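Local coordinates for putative sugar ABC transport system, substrate-binding protein (Bordetella parapertussis, PDB 5IX8) that probably binds a carbohydrate in the periplasm and delivers it to an ABC transporter, at residues 136-146 and 194-205; 212-220 and 237-246. One frame throughout, in Å; residues are numbered along the deposited sequence. Where two conformers were deposited one is given.

Interaction 1 (136-146 and 194-205); sequences DGAQGKQVIVV and LLMRTPDAEYVF
With CG of Tyr203 anti to its own carbonyl carbon (chi1 -63°), the phenol reaches past Ala138 CB to Asp136, whose carboxylate swings to the side opposite its backbone N (chi1 -164°). Tyr203 OH donates to the anti lone pair of Asp136 OD2 at 2.6 Å; Asp136 OD2 lies at the ring edge in its plane, with the carboxylate and ring planes 87° apart. Ile144 divides its branches: CG2 meets Leu194 CB at 3.7 Å, and CD1 presses into Ala201 CB at 3.5 Å, tighter than usual, while also touching Leu195 CD2. Strands 142-145 and 201-205 are parallel neighbours in the sheet of one lobe of the periplasmic binding protein fold, and helix 184-197 leads into the second by a type I turn, Thr198 to Ala201. Ile144 is gripped twice by the backbone, its N bonding to Tyr203 O (2.9 Å) and its O accepting from Phe205 N (2.7 Å). Val143 lies on the Tyr203 side of the sheet, where it packs on Leu133 of helix 122-135, and both of its methyls come to 4.0 Å from Tyr203 CB. At the start of the strands, one water accepts from Gln142 N and donates to both Asp200 O and Glu202 OE2.

Interaction 2 (212-220 and 237-246); sequences GIGAVRAAR and NEAMIREGRL. With SO4 (sulfate ion), chain D.
Val216 and Arg245 run past one another in opposite directions, and the valine CG2 rests 3.6 Å from Arg245 CG. The arginine leaves its backbone with CG anti to N, and two bends, at chi2 and chi3, lay the guanidinium alongside helix 209-221, where NH1 comes to 3.4 Å from Ala219 CB. Arg220 instead extends from CG to NE, and its side chain crosses that of selenomethionine Met240 at about a right angle, with Met240 CE 3.8 Å from Arg220 NH2. The two guanidinium planes are turned 69° apart, yet both present an edge to the same sulfate, probably acquired from the crystallisation liquor. Its O2 takes nearly straight bonds from Arg220 NE (2.7 Å) and Arg245 NE (2.8 Å), and Arg245 NH2 adds a bond to O3. The anion bridges the two arginines and probably compensates part of their positive charge. A water linked to Glu243 OE1 also reaches Arg220 NH2, though weakly. Farther along, Ile213 CD1 meets Asn237 ND2 at 3.6 Å, while Asn237 OD1 is held by Val234 N. Arg245 NH1 is engaged by the carbonyls of Arg224 and Val226. Helices 209-221 and 235-242 are consecutive in the alpha/beta lobe; the axes of their short segments approach to 12.5 Å, inclined at 50°. Val216 and Leu246, at the start of strand 246-250, both pack on Val228 of the intervening strand 227-231.

Both interactions belong to the same lobe of this two-lobed protein, with centres about 15 Å apart. They come in series along the chain: interaction 1 closes with strand 201-205, and helix 209-221 follows directly to open interaction 2. The mixed sheet ties them together, since strands 142-145, 201-205, 227-231 and 246-250 are consecutive neighbours in it. Interaction 1 joins the first two of these, whereas interaction 2 brings together the helices that precede the last two. They also touch, Val204 CG1 lying 4.0 Å from Ala215 CB and Leu195 CD1 against the backbone of helix 209-221. Strand pairing in interaction 1 and side-chain packing in interaction 2 are thus linked through helix 209-221.

Interaction 1 (136-146 and 194-205)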
loop_
_atom_site.group_PDB
_atom_site.type_symbol
_atom_site.label_atom_id
_atom_site.label_comp_id
_atom_site.label_asym_id
_atom_site.label_seq_id
_atom_site.Cartn_x
_atom_site.Cartn_y
_atom_site.Cartn_z
ATOM N N ASP A 136 20.910 1.805 11.826
ATOM C CA ASP A 136 20.985 0.982 13.019
ATOM C C ASP A 136 22.333 0.284 13.177
ATOM O O ASP A 136 22.553 -0.386 14.195
ATOM C CB ASP A 136 19.859 -0.056 12.993
ATOM C CG ASP A 136 19.638 -0.686 14.336
ATOM O OD1 ASP A 136 19.306 0.064 15.276
ATOM O OD2 ASP A 136 19.775 -1.919 14.455
ATOM N N GLY A 137 23.235 0.418 12.214
ATOM C CA GLY A 137 24.525 -0.242 12.295
ATOM C C GLY A 137 24.551 -1.620 11.678
ATOM O O GLY A 137 25.290 -2.487 12.150
ATOM N N ALA A 138 23.780 -1.845 10.622
ATOM C CA ALA A 138 23.695 -3.167 10.011
ATOM C C ALA A 138 24.902 -3.536 9.152
ATOM O O ALA A 138 24.978 -4.676 8.685
ATOM C CB ALA A 138 22.426 -3.272 9.159
ATOM N N GLN A 139 25.850 -2.629 8.943
ATOM C CA GLN A 139 27.052 -2.971 8.184
ATOM C C GLN A 139 27.671 -4.271 8.680
ATOM O O GLN A 139 27.916 -4.440 9.878
ATOM C CB GLN A 139 28.068 -1.845 8.306
ATOM C CG GLN A 139 29.367 -2.173 7.651
ATOM C CD GLN A 139 30.303 -0.994 7.659
ATOM O OE1 GLN A 139 30.401 -0.262 8.655
ATOM N NE2 GLN A 139 30.982 -0.782 6.540
ATOM N N GLY A 140 27.904 -5.204 7.757
ATOM C CA GLY A 140 28.458 -6.489 8.110
ATOM C C GLY A 140 27.475 -7.512 8.664
ATOM O O GLY A 140 27.860 -8.677 8.860
ATOM N N LYS A 141 26.221 -7.146 8.891
ATOM C CA LYS A 141 25.289 -8.040 9.568
ATOM C C LYS A 141 24.303 -8.636 8.576
ATOM O O LYS A 141 24.012 -8.046 7.535
ATOM C CB LYS A 141 24.525 -7.308 10.670
ATOM C CG LYS A 141 25.451 -6.596 11.658
ATOM C CD LYS A 141 24.699 -5.955 12.812
ATOM C CE LYS A 141 25.717 -5.451 13.854
ATOM N NZ LYS A 141 25.082 -4.766 15.007
ATOM N N GLN A 142 23.789 -9.817 8.922
ATOM C CA GLN A 142 22.931 -10.574 8.022
ATOM C C GLN A 142 21.461 -10.220 8.191
ATOM O O GLN A 142 20.960 -10.079 9.311
ATOM C CB GLN A 142 23.125 -12.072 8.217
ATOM C CG GLN A 142 24.498 -12.522 7.810
ATOM C CD GLN A 142 24.688 -14.023 7.967
ATOM O OE1 GLN A 142 23.728 -14.792 7.900
ATOM N NE2 GLN A 142 25.937 -14.448 8.181
ATOM N N VAL A 143 20.774 -10.123 7.056
ATOM C CA VAL A 143 19.391 -9.686 6.965
ATOM C C VAL A 143 18.606 -10.758 6.213
ATOM O O VAL A 143 18.908 -11.048 5.044
ATOM C CB VAL A 143 19.277 -8.336 6.228
ATOM C CG1 VAL A 143 17.798 -7.886 6.148
ATOM C CG2 VAL A 143 20.175 -7.246 6.904
ATOM N N ILE A 144 17.601 -11.339 6.868
ATOM C CA ILE A 144 16.657 -12.226 6.188
ATOM C C ILE A 144 15.691 -11.379 5.378
ATOM O O ILE A 144 15.103 -10.419 5.910
ATOM C CB ILE A 144 15.888 -13.072 7.209
ATOM C CG1 ILE A 144 16.787 -14.164 7.799
ATOM C CG2 ILE A 144 14.616 -13.659 6.560
ATOM C CD1 ILE A 144 16.319 -14.689 9.185
ATOM N N VAL A 145 15.477 -11.757 4.112
ATOM C CA VAL A 145 14.536 -11.068 3.232
ATOM C C VAL A 145 13.328 -11.972 3.000
ATOM O O VAL A 145 13.473 -13.086 2.487
ATOM C CB VAL A 145 15.184 -10.664 1.899
ATOM C CG1 VAL A 145 14.121 -10.039 0.975
ATOM C CG2 VAL A 145 16.384 -9.686 2.123
ATOM N N VAL A 146 12.146 -11.502 3.400
ATOM C CA VAL A 146 10.862 -12.173 3.165
ATOM C C VAL A 146 10.135 -11.196 2.249
ATOM O O VAL A 146 9.555 -10.224 2.747
ATOM C CB VAL A 146 10.089 -12.432 4.474
ATOM C CG1 VAL A 146 8.686 -13.025 4.208
ATOM C CG2 VAL A 146 10.845 -13.377 5.386
ATOM N N LEU A 194 13.327 -19.378 7.478
ATOM C CA LEU A 194 14.558 -18.637 7.197
ATOM C C LEU A 194 15.379 -18.361 8.454
ATOM O O LEU A 194 16.616 -18.323 8.354
ATOM C CB LEU A 194 14.259 -17.334 6.444
ATOM C CG LEU A 194 13.901 -17.649 4.982
ATOM C CD1 LEU A 194 13.034 -16.512 4.368
ATOM C CD2 LEU A 194 15.170 -17.928 4.155
ATOM N N LEU A 195 14.751 -18.241 9.641
ATOM C CA LEU A 195 15.560 -18.098 10.866
ATOM C C LEU A 195 16.382 -19.350 11.115
ATOM O O LEU A 195 17.548 -19.275 11.543
ATOM C CB LEU A 195 14.673 -17.816 12.091
ATOM C CG LEU A 195 14.076 -16.410 12.188
ATOM C CD1 LEU A 195 12.951 -16.437 13.201
ATOM C CD2 LEU A 195 15.166 -15.414 12.566
HETATM N N MSE A 196 15.785 -20.514 10.871
HETATM C CA MSE A 196 16.512 -21.762 11.063
HETATM C C MSE A 196 17.684 -21.843 10.068
HETATM O O MSE A 196 18.784 -22.286 10.406
HETATM C CB MSE A 196 15.578 -22.972 10.896
HETATM C CG MSE A 196 16.269 -24.304 11.196
HETATM SE SE MSE A 196 14.987 -25.713 11.154
HETATM C CE MSE A 196 13.477 -24.651 11.789
ATOM N N ARG A 197 17.435 -21.423 8.837
ATOM C CA ARG A 197 18.442 -21.517 7.780
ATOM C C ARG A 197 19.484 -20.415 7.846
ATOM O O ARG A 197 20.528 -20.524 7.176
ATOM C CB ARG A 197 17.747 -21.475 6.417
ATOM C CG ARG A 197 16.899 -22.735 6.181
ATOM C CD ARG A 197 15.822 -22.523 5.065
ATOM N NE ARG A 197 16.475 -22.170 3.810
ATOM C CZ ARG A 197 15.863 -21.594 2.779
ATOM N NH1 ARG A 197 16.572 -21.267 1.724
ATOM N NH2 ARG A 197 14.550 -21.330 2.810
ATOM N N THR A 198 19.221 -19.349 8.602
ATOM C CA THR A 198 20.104 -18.184 8.671
ATOM C C THR A 198 20.382 -17.886 10.140
ATOM O O THR A 198 19.951 -16.868 10.689
ATOM C CB THR A 198 19.473 -16.994 7.953
ATOM O OG1 THR A 198 18.703 -17.457 6.826
ATOM C CG2 THR A 198 20.526 -16.049 7.445
ATOM N N PRO A 199 21.111 -18.770 10.812
ATOM C CA PRO A 199 21.265 -18.634 12.273
ATOM C C PRO A 199 21.928 -17.337 12.703
ATOM O O PRO A 199 21.758 -16.921 13.858
ATOM C CB PRO A 199 22.124 -19.847 12.648
ATOM C CG PRO A 199 22.810 -20.215 11.349
ATOM C CD PRO A 199 21.845 -19.926 10.268
ATOM N N ASP A 200 22.692 -16.689 11.832
ATOM C CA ASP A 200 23.391 -15.481 12.233
ATOM C C ASP A 200 22.635 -14.209 11.865
ATOM O O ASP A 200 23.123 -13.111 12.151
ATOM C CB ASP A 200 24.808 -15.468 11.618
ATOM C CG ASP A 200 25.678 -16.618 12.121
ATOM O OD1 ASP A 200 25.447 -17.120 13.244
ATOM O OD2 ASP A 200 26.595 -17.026 11.392
ATOM N N ALA A 201 21.449 -14.317 11.262
ATOM C CA ALA A 201 20.709 -13.109 10.909
ATOM C C ALA A 201 20.339 -12.280 12.142
ATOM O O ALA A 201 19.962 -12.819 13.192
ATOM C CB ALA A 201 19.426 -13.482 10.157
ATOM N N GLU A 202 20.401 -10.950 11.998
ATOM C CA GLU A 202 20.027 -10.044 13.081
ATOM C C GLU A 202 18.844 -9.167 12.705
ATOM O O GLU A 202 18.354 -8.402 13.547
ATOM C CB GLU A 202 21.219 -9.174 13.484
ATOM C CG GLU A 202 22.264 -10.014 14.208
ATOM C CD GLU A 202 23.511 -9.248 14.550
ATOM O OE1 GLU A 202 23.488 -8.477 15.528
ATOM O OE2 GLU A 202 24.515 -9.407 13.841
ATOM N N TYR A 203 18.357 -9.282 11.477
ATOM C CA TYR A 203 17.288 -8.444 10.969
ATOM C C TYR A 203 16.424 -9.290 10.069
ATOM O O TYR A 203 16.902 -10.263 9.486
ATOM C CB TYR A 203 17.819 -7.296 10.134
ATOM C CG TYR A 203 18.680 -6.352 10.905
ATOM C CD1 TYR A 203 18.112 -5.327 11.633
ATOM C CD2 TYR A 203 20.065 -6.464 10.897
ATOM C CE1 TYR A 203 18.904 -4.425 12.353
ATOM C CE2 TYR A 203 20.874 -5.562 11.606
ATOM C CZ TYR A 203 20.278 -4.546 12.329
ATOM O OH TYR A 203 21.039 -3.642 13.036
ATOM N N VAL A 204 15.160 -8.881 9.924
ATOM C CA VAL A 204 14.245 -9.472 8.948
ATOM C C VAL A 204 13.556 -8.329 8.222
ATOM O O VAL A 204 13.019 -7.412 8.860
ATOM C CB VAL A 204 13.188 -10.397 9.590
ATOM C CG1 VAL A 204 12.249 -10.986 8.499
ATOM C CG2 VAL A 204 13.852 -11.518 10.394
ATOM N N PHE A 205 13.586 -8.363 6.899
ATOM C CA PHE A 205 12.881 -7.376 6.095
ATOM C C PHE A 205 11.587 -7.978 5.581
ATOM O O PHE A 205 11.597 -9.096 5.069
ATOM C CB PHE A 205 13.738 -6.928 4.916
ATOM C CG PHE A 205 12.983 -6.128 3.914
ATOM C CD1 PHE A 205 12.814 -4.759 4.094
ATOM C CD2 PHE A 205 12.427 -6.746 2.807
ATOM C CE1 PHE A 205 12.120 -3.991 3.163
ATOM C CE2 PHE A 205 11.709 -6.009 1.889
ATOM C CZ PHE A 205 11.555 -4.609 2.064
HETATM O O HOH W 1 23.332 -17.265 9.100
HETATM O O HOH W 2 24.560 -10.955 11.522
#

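Interaction 2 (212-220 and 237-246)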
loop_
_atom_site.group_PDB
_atom_site.type_symbol
_atom_site.label_atom_id
_atom_site.label_comp_id
_atom_site.label_asym_id
_atom_site.label_seq_id
_atom_site.Cartn_x
_atom_site.Cartn_y
_atom_site.Cartn_z
ATOM N N GLY A 212 5.262 -8.719 8.458
ATOM C CA GLY A 212 5.989 -8.267 9.637
ATOM C C GLY A 212 5.477 -8.879 10.936
ATOM O O GLY A 212 6.268 -9.273 11.792
ATOM N N ILE A 213 4.149 -8.926 11.123
ATOM C CA ILE A 213 3.576 -9.571 12.314
ATOM C C ILE A 213 3.982 -11.038 12.370
ATOM O O ILE A 213 4.355 -11.560 13.427
ATOM C CB ILE A 213 2.037 -9.442 12.330
ATOM C CG1 ILE A 213 1.586 -7.974 12.278
ATOM C CG2 ILE A 213 1.410 -10.189 13.573
ATOM C CD1 ILE A 213 1.863 -7.203 13.517
ATOM N N GLY A 214 3.881 -11.735 11.238
ATOM C CA GLY A 214 4.258 -13.141 11.235
ATOM C C GLY A 214 5.732 -13.320 11.549
ATOM O O GLY A 214 6.119 -14.255 12.260
ATOM N N ALA A 215 6.573 -12.416 11.029
ATOM C CA ALA A 215 7.999 -12.500 11.324
ATOM C C ALA A 215 8.249 -12.339 12.820
ATOM O O ALA A 215 9.057 -13.073 13.407
ATOM C CB ALA A 215 8.777 -11.449 10.520
ATOM N N VAL A 216 7.552 -11.391 13.454
ATOM C CA VAL A 216 7.689 -11.200 14.896
ATOM C C VAL A 216 7.223 -12.441 15.647
ATOM O O VAL A 216 7.865 -12.861 16.620
ATOM C CB VAL A 216 6.929 -9.937 15.342
ATOM C CG1 VAL A 216 6.784 -9.863 16.881
ATOM C CG2 VAL A 216 7.636 -8.682 14.826
ATOM N N ARG A 217 6.122 -13.075 15.204
ATOM C CA ARG A 217 5.689 -14.301 15.894
ATOM C C ARG A 217 6.761 -15.374 15.789
ATOM O O ARG A 217 7.033 -16.085 16.761
ATOM C CB ARG A 217 4.378 -14.878 15.333
ATOM C CG ARG A 217 3.104 -14.046 15.503
ATOM C CD ARG A 217 1.857 -14.867 15.028
ATOM N NE ARG A 217 1.381 -15.873 15.982
ATOM C CZ ARG A 217 0.604 -16.926 15.680
ATOM N NH1 ARG A 217 0.261 -17.166 14.437
ATOM N NH2 ARG A 217 0.189 -17.783 16.636
ATOM N N ALA A 218 7.366 -15.511 14.606
ATOM C CA ALA A 218 8.431 -16.498 14.416
ATOM C C ALA A 218 9.640 -16.184 15.281
ATOM O O ALA A 218 10.240 -17.097 15.868
ATOM C CB ALA A 218 8.843 -16.580 12.939
ATOM N N ALA A 219 10.036 -14.909 15.338
ATOM C CA ALA A 219 11.182 -14.513 16.146
ATOM C C ALA A 219 10.909 -14.782 17.616
ATOM O O ALA A 219 11.787 -15.278 18.336
ATOM C CB ALA A 219 11.494 -13.025 15.913
ATOM N N ARG A 220 9.674 -14.512 18.068
ATOM C CA ARG A 220 9.336 -14.770 19.467
ATOM C C ARG A 220 9.420 -16.263 19.769
ATOM O O ARG A 220 9.966 -16.675 20.807
ATOM C CB ARG A 220 7.932 -14.218 19.778
ATOM C CG ARG A 220 7.870 -12.688 19.916
ATOM C CD ARG A 220 6.427 -12.136 20.068
ATOM N NE ARG A 220 6.427 -10.672 20.198
ATOM C CZ ARG A 220 5.338 -9.895 20.194
ATOM N NH1 ARG A 220 4.124 -10.421 20.048
ATOM N NH2 ARG A 220 5.460 -8.575 20.335
ATOM N N ASN A 237 1.640 -2.301 16.378
ATOM C CA ASN A 237 3.028 -2.016 16.018
ATOM C C ASN A 237 3.656 -0.983 16.943
ATOM O O ASN A 237 4.885 -0.938 17.081
ATOM C CB ASN A 237 3.121 -1.459 14.606
ATOM C CG ASN A 237 2.759 -2.469 13.527
ATOM O OD1 ASN A 237 2.372 -2.068 12.440
ATOM N ND2 ASN A 237 2.896 -3.767 13.809
ATOM N N GLU A 238 2.840 -0.110 17.533
ATOM C CA GLU A 238 3.383 0.972 18.356
ATOM C C GLU A 238 4.186 0.418 19.519
ATOM O O GLU A 238 5.325 0.824 19.736
ATOM C CB GLU A 238 2.250 1.876 18.843
ATOM C CG GLU A 238 1.491 2.548 17.674
ATOM C CD GLU A 238 0.190 3.233 18.110
ATOM O OE1 GLU A 238 0.063 3.525 19.321
ATOM O OE2 GLU A 238 -0.705 3.479 17.255
ATOM N N ALA A 239 3.618 -0.547 20.251
ATOM C CA ALA A 239 4.341 -1.143 21.376
ATOM C C ALA A 239 5.569 -1.919 20.894
ATOM O O ALA A 239 6.619 -1.904 21.546
ATOM C CB ALA A 239 3.397 -2.048 22.183
HETATM N N MSE A 240 5.468 -2.576 19.743
HETATM C CA MSE A 240 6.575 -3.343 19.194
HETATM C C MSE A 240 7.749 -2.446 18.823
HETATM O O MSE A 240 8.899 -2.857 18.957
HETATM C CB MSE A 240 6.118 -4.136 17.953
HETATM C CG MSE A 240 5.011 -5.149 18.225
HETATM SE SE MSE A 240 4.521 -6.139 16.581
HETATM C CE MSE A 240 3.325 -7.486 17.332
ATOM N N ILE A 241 7.457 -1.236 18.323
ATOM C CA ILE A 241 8.515 -0.258 18.078
ATOM C C ILE A 241 9.158 0.177 19.392
ATOM O O ILE A 241 10.390 0.207 19.528
ATOM C CB ILE A 241 7.954 0.945 17.305
ATOM C CG1 ILE A 241 7.558 0.536 15.890
ATOM C CG2 ILE A 241 8.958 2.073 17.267
ATOM C CD1 ILE A 241 6.928 1.687 15.099
ATOM N N ARG A 242 8.336 0.513 20.390
ATOM C CA ARG A 242 8.896 0.967 21.658
ATOM C C ARG A 242 9.728 -0.119 22.326
ATOM O O ARG A 242 10.744 0.175 22.968
ATOM C CB ARG A 242 7.776 1.417 22.588
ATOM C CG ARG A 242 7.069 2.685 22.163
ATOM C CD ARG A 242 6.185 3.255 23.280
ATOM N NE ARG A 242 5.233 4.193 22.696
ATOM C CZ ARG A 242 4.014 3.842 22.314
ATOM N NH1 ARG A 242 3.599 2.592 22.513
ATOM N NH2 ARG A 242 3.205 4.734 21.757
ATOM N N GLU A 243 9.289 -1.367 22.228
ATOM C CA GLU A 243 9.975 -2.503 22.843
ATOM C C GLU A 243 11.188 -2.963 22.051
ATOM O O GLU A 243 11.890 -3.882 22.503
ATOM C CB GLU A 243 8.996 -3.668 23.009
ATOM C CG GLU A 243 7.965 -3.444 24.089
ATOM C CD GLU A 243 6.680 -4.245 23.897
ATOM O OE1 GLU A 243 6.653 -5.193 23.066
ATOM O OE2 GLU A 243 5.688 -3.906 24.589
ATOM N N GLY A 244 11.433 -2.367 20.880
ATOM C CA GLY A 244 12.597 -2.652 20.073
ATOM C C GLY A 244 12.451 -3.789 19.089
ATOM O O GLY A 244 13.418 -4.106 18.390
ATOM N N ARG A 245 11.287 -4.423 19.009
ATOM C CA ARG A 245 11.147 -5.581 18.126
ATOM C C ARG A 245 10.997 -5.172 16.659
ATOM O O ARG A 245 11.518 -5.856 15.764
ATOM C CB ARG A 245 9.958 -6.421 18.569
ATOM C CG ARG A 245 9.625 -7.544 17.621
ATOM C CD ARG A 245 10.735 -8.604 17.544
ATOM N NE ARG A 245 10.769 -9.455 18.744
ATOM C CZ ARG A 245 11.668 -10.414 18.957
ATOM N NH1 ARG A 245 12.640 -10.635 18.071
ATOM N NH2 ARG A 245 11.606 -11.144 20.064
ATOM N N LEU A 246 10.295 -4.063 16.398
ATOM C CA LEU A 246 10.219 -3.464 15.069
ATOM C C LEU A 246 11.179 -2.286 15.035
ATOM O O LEU A 246 11.049 -1.346 15.833
ATOM C CB LEU A 246 8.803 -2.989 14.723
ATOM C CG LEU A 246 7.680 -4.023 14.564
ATOM C CD1 LEU A 246 6.355 -3.305 14.204
ATOM C CD2 LEU A 246 8.008 -5.114 13.540
HETATM S S SO4 D . 9.187 -9.156 22.067
HETATM O O1 SO4 D . 9.503 -7.767 22.348
HETATM O O2 SO4 D . 8.733 -9.284 20.678
HETATM O O3 SO4 D . 10.378 -9.977 22.269
HETATM O O4 SO4 D . 8.135 -9.567 22.989
HETATM O O HOH W 3 4.435 -6.170 21.701
#